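Putative metalloprotease II (PDB 4ON1) probably acts as an extracellular zinc-dependent metalloendopeptidase related to fragilysin, here with a zinc ion bound. Local coordinates at residues S326-T331 against T354-Q359. Numbering follows the deposited sequence.
Sequences SSHPYT and TWYSPQ
Beside the metzincin zinc site, Tyr-356 in the loop that follows it meets His-328 in the loop leading into helix 331-340. The tyrosine ring lies against the imidazole of His-328. The two centroids are 5.2 Å apart and the planes are inclined at 34°, an oblique aromatic pair. The hydroxyl end of the tyrosine does the touching: OH of Tyr-356 lies 3.4 Å from CE1 of His-328, and its CZ lies 3.6 Å from the same CE1. A chi1 of -180° sets CG of Tyr-356 opposite the backbone N and extends the ring to His-328; the two side chains cross at about a right angle. The metzincin consensus HExxHxxGxxH starts on helix 331-340, with His-334, His-338 and His-344 as zinc ligands. Asp-176 is the fourth ligand. The Tyr-356 side chain is about 10 Å from the zinc. Its OH is hydrogen-bonded to Asn-167 ND2 and lies 3.2 Å from Ser-327 O, which sits near the ring plane at its edge. Phe-298 meets both rings, edge-to-face with Tyr-356. Within 354-359, Ser-357 OG accepts from Gln-359 N at 3.0 Å, an ST turn. His-328 to Thr-331 form a type I turn, and Tyr-330 is at the N-cap position of helix 331-340.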
loop_
_atom_site.group_PDB
_atom_site.type_symbol
_atom_site.label_atom_id
_atom_site.label_comp_id
_atom_site.label_asym_id
_atom_site.label_seq_id
_atom_site.Cartn_x
_atom_site.Cartn_y
_atom_site.Cartn_z
ATOM N N SER A 326 6.751 -4.488 4.419
ATOM C CA SER A 326 5.624 -5.238 4.978
ATOM C C SER A 326 5.445 -5.022 6.478
ATOM O O SER A 326 4.345 -5.167 7.004
ATOM C CB SER A 326 5.814 -6.739 4.715
ATOM O OG SER A 326 6.002 -7.003 3.335
ATOM N N SER A 327 6.541 -4.702 7.161
ATOM C CA SER A 327 6.521 -4.398 8.588
ATOM C C SER A 327 5.804 -3.093 8.869
ATOM O O SER A 327 5.422 -2.827 10.005
ATOM C CB SER A 327 7.941 -4.336 9.147
ATOM O OG SER A 327 8.619 -5.554 8.910
ATOM N N HIS A 328 5.667 -2.259 7.841
ATOM C CA HIS A 328 4.985 -0.973 7.980
ATOM C C HIS A 328 3.928 -0.796 6.901
ATOM O O HIS A 328 4.041 0.092 6.046
ATOM C CB HIS A 328 6.003 0.165 7.920
ATOM C CG HIS A 328 7.068 0.062 8.962
ATOM N ND1 HIS A 328 6.882 0.487 10.261
ATOM C CD2 HIS A 328 8.329 -0.430 8.906
ATOM C CE1 HIS A 328 7.981 0.268 10.956
ATOM N NE2 HIS A 328 8.876 -0.287 10.157
ATOM N N PRO A 329 2.887 -1.639 6.943
ATOM C CA PRO A 329 1.967 -1.796 5.809
ATOM C C PRO A 329 1.077 -0.591 5.497
ATOM O O PRO A 329 0.518 -0.559 4.405
ATOM C CB PRO A 329 1.109 -2.994 6.229
ATOM C CG PRO A 329 1.100 -2.932 7.742
ATOM C CD PRO A 329 2.495 -2.465 8.104
ATOM N N TYR A 330 0.927 0.366 6.407
ATOM C CA TYR A 330 -0.029 1.446 6.172
ATOM C C TYR A 330 0.651 2.810 6.104
ATOM O O TYR A 330 -0.011 3.850 6.186
ATOM C CB TYR A 330 -1.101 1.447 7.269
ATOM C CG TYR A 330 -1.762 0.103 7.451
ATOM C CD1 TYR A 330 -2.078 -0.689 6.353
ATOM C CD2 TYR A 330 -2.036 -0.390 8.719
ATOM C CE1 TYR A 330 -2.671 -1.928 6.511
ATOM C CE2 TYR A 330 -2.627 -1.628 8.893
ATOM C CZ TYR A 330 -2.945 -2.388 7.783
ATOM O OH TYR A 330 -3.535 -3.615 7.942
ATOM N N THR A 331 1.975 2.800 5.968
ATOM C CA THR A 331 2.756 4.031 6.059
ATOM C C THR A 331 2.467 4.965 4.898
ATOM O O THR A 331 2.379 6.184 5.077
ATOM C CB THR A 331 4.262 3.734 6.112
ATOM O OG1 THR A 331 4.540 2.992 7.297
ATOM C CG2 THR A 331 5.076 5.025 6.135
ATOM N N THR A 354 -1.085 8.585 16.651
ATOM C CA THR A 354 0.099 9.396 16.914
ATOM C C THR A 354 1.357 8.576 17.187
ATOM O O THR A 354 2.479 9.054 17.003
ATOM C CB THR A 354 -0.156 10.322 18.115
ATOM O OG1 THR A 354 -1.454 10.915 17.992
ATOM C CG2 THR A 354 0.899 11.418 18.204
ATOM N N TRP A 355 1.165 7.338 17.623
ATOM C CA TRP A 355 2.279 6.481 18.003
ATOM C C TRP A 355 2.255 5.194 17.192
ATOM O O TRP A 355 1.212 4.792 16.684
ATOM C CB TRP A 355 2.241 6.177 19.507
ATOM C CG TRP A 355 2.353 7.399 20.388
ATOM C CD1 TRP A 355 3.503 7.997 20.813
ATOM C CD2 TRP A 355 1.273 8.159 20.960
ATOM N NE1 TRP A 355 3.211 9.082 21.605
ATOM C CE2 TRP A 355 1.851 9.204 21.711
ATOM C CE3 TRP A 355 -0.122 8.060 20.902
ATOM C CZ2 TRP A 355 1.081 10.144 22.404
ATOM C CZ3 TRP A 355 -0.886 8.995 21.591
ATOM C CH2 TRP A 355 -0.280 10.022 22.331
ATOM N N TYR A 356 3.411 4.559 17.056
ATOM C CA TYR A 356 3.524 3.315 16.303
ATOM C C TYR A 356 2.947 2.141 17.098
ATOM O O TYR A 356 3.452 1.797 18.165
ATOM C CB TYR A 356 4.988 3.053 15.941
ATOM C CG TYR A 356 5.247 1.786 15.153
ATOM C CD1 TYR A 356 4.371 1.368 14.153
ATOM C CD2 TYR A 356 6.389 1.022 15.385
ATOM C CE1 TYR A 356 4.618 0.213 13.419
ATOM C CE2 TYR A 356 6.645 -0.132 14.657
ATOM C CZ TYR A 356 5.754 -0.531 13.676
ATOM O OH TYR A 356 5.998 -1.677 12.948
ATOM N N SER A 357 1.871 1.546 16.592
ATOM C CA SER A 357 1.194 0.457 17.290
ATOM C C SER A 357 0.703 -0.571 16.276
ATOM O O SER A 357 0.413 -0.223 15.135
ATOM C CB SER A 357 0.032 0.995 18.136
ATOM O OG SER A 357 -1.009 0.041 18.252
ATOM N N PRO A 358 0.631 -1.849 16.686
ATOM C CA PRO A 358 0.163 -2.935 15.813
ATOM C C PRO A 358 -1.353 -3.024 15.701
ATOM O O PRO A 358 -1.873 -3.862 14.955
ATOM C CB PRO A 358 0.706 -4.200 16.501
ATOM C CG PRO A 358 1.652 -3.714 17.575
ATOM C CD PRO A 358 1.138 -2.367 17.965
ATOM N N GLN A 359 -2.050 -2.151 16.415
ATOM C CA GLN A 359 -3.505 -2.152 16.415
ATOM C C GLN A 359 -4.052 -1.262 15.296
ATOM O O GLN A 359 -5.251 -1.273 15.009
ATOM C CB GLN A 359 -4.028 -1.680 17.769
ATOM C CG GLN A 359 -3.497 -2.484 18.949
ATOM C CD GLN A 359 -3.909 -3.942 18.905
ATOM O OE1 GLN A 359 -4.966 -4.286 18.372
ATOM N NE2 GLN A 359 -3.072 -4.810 19.467
#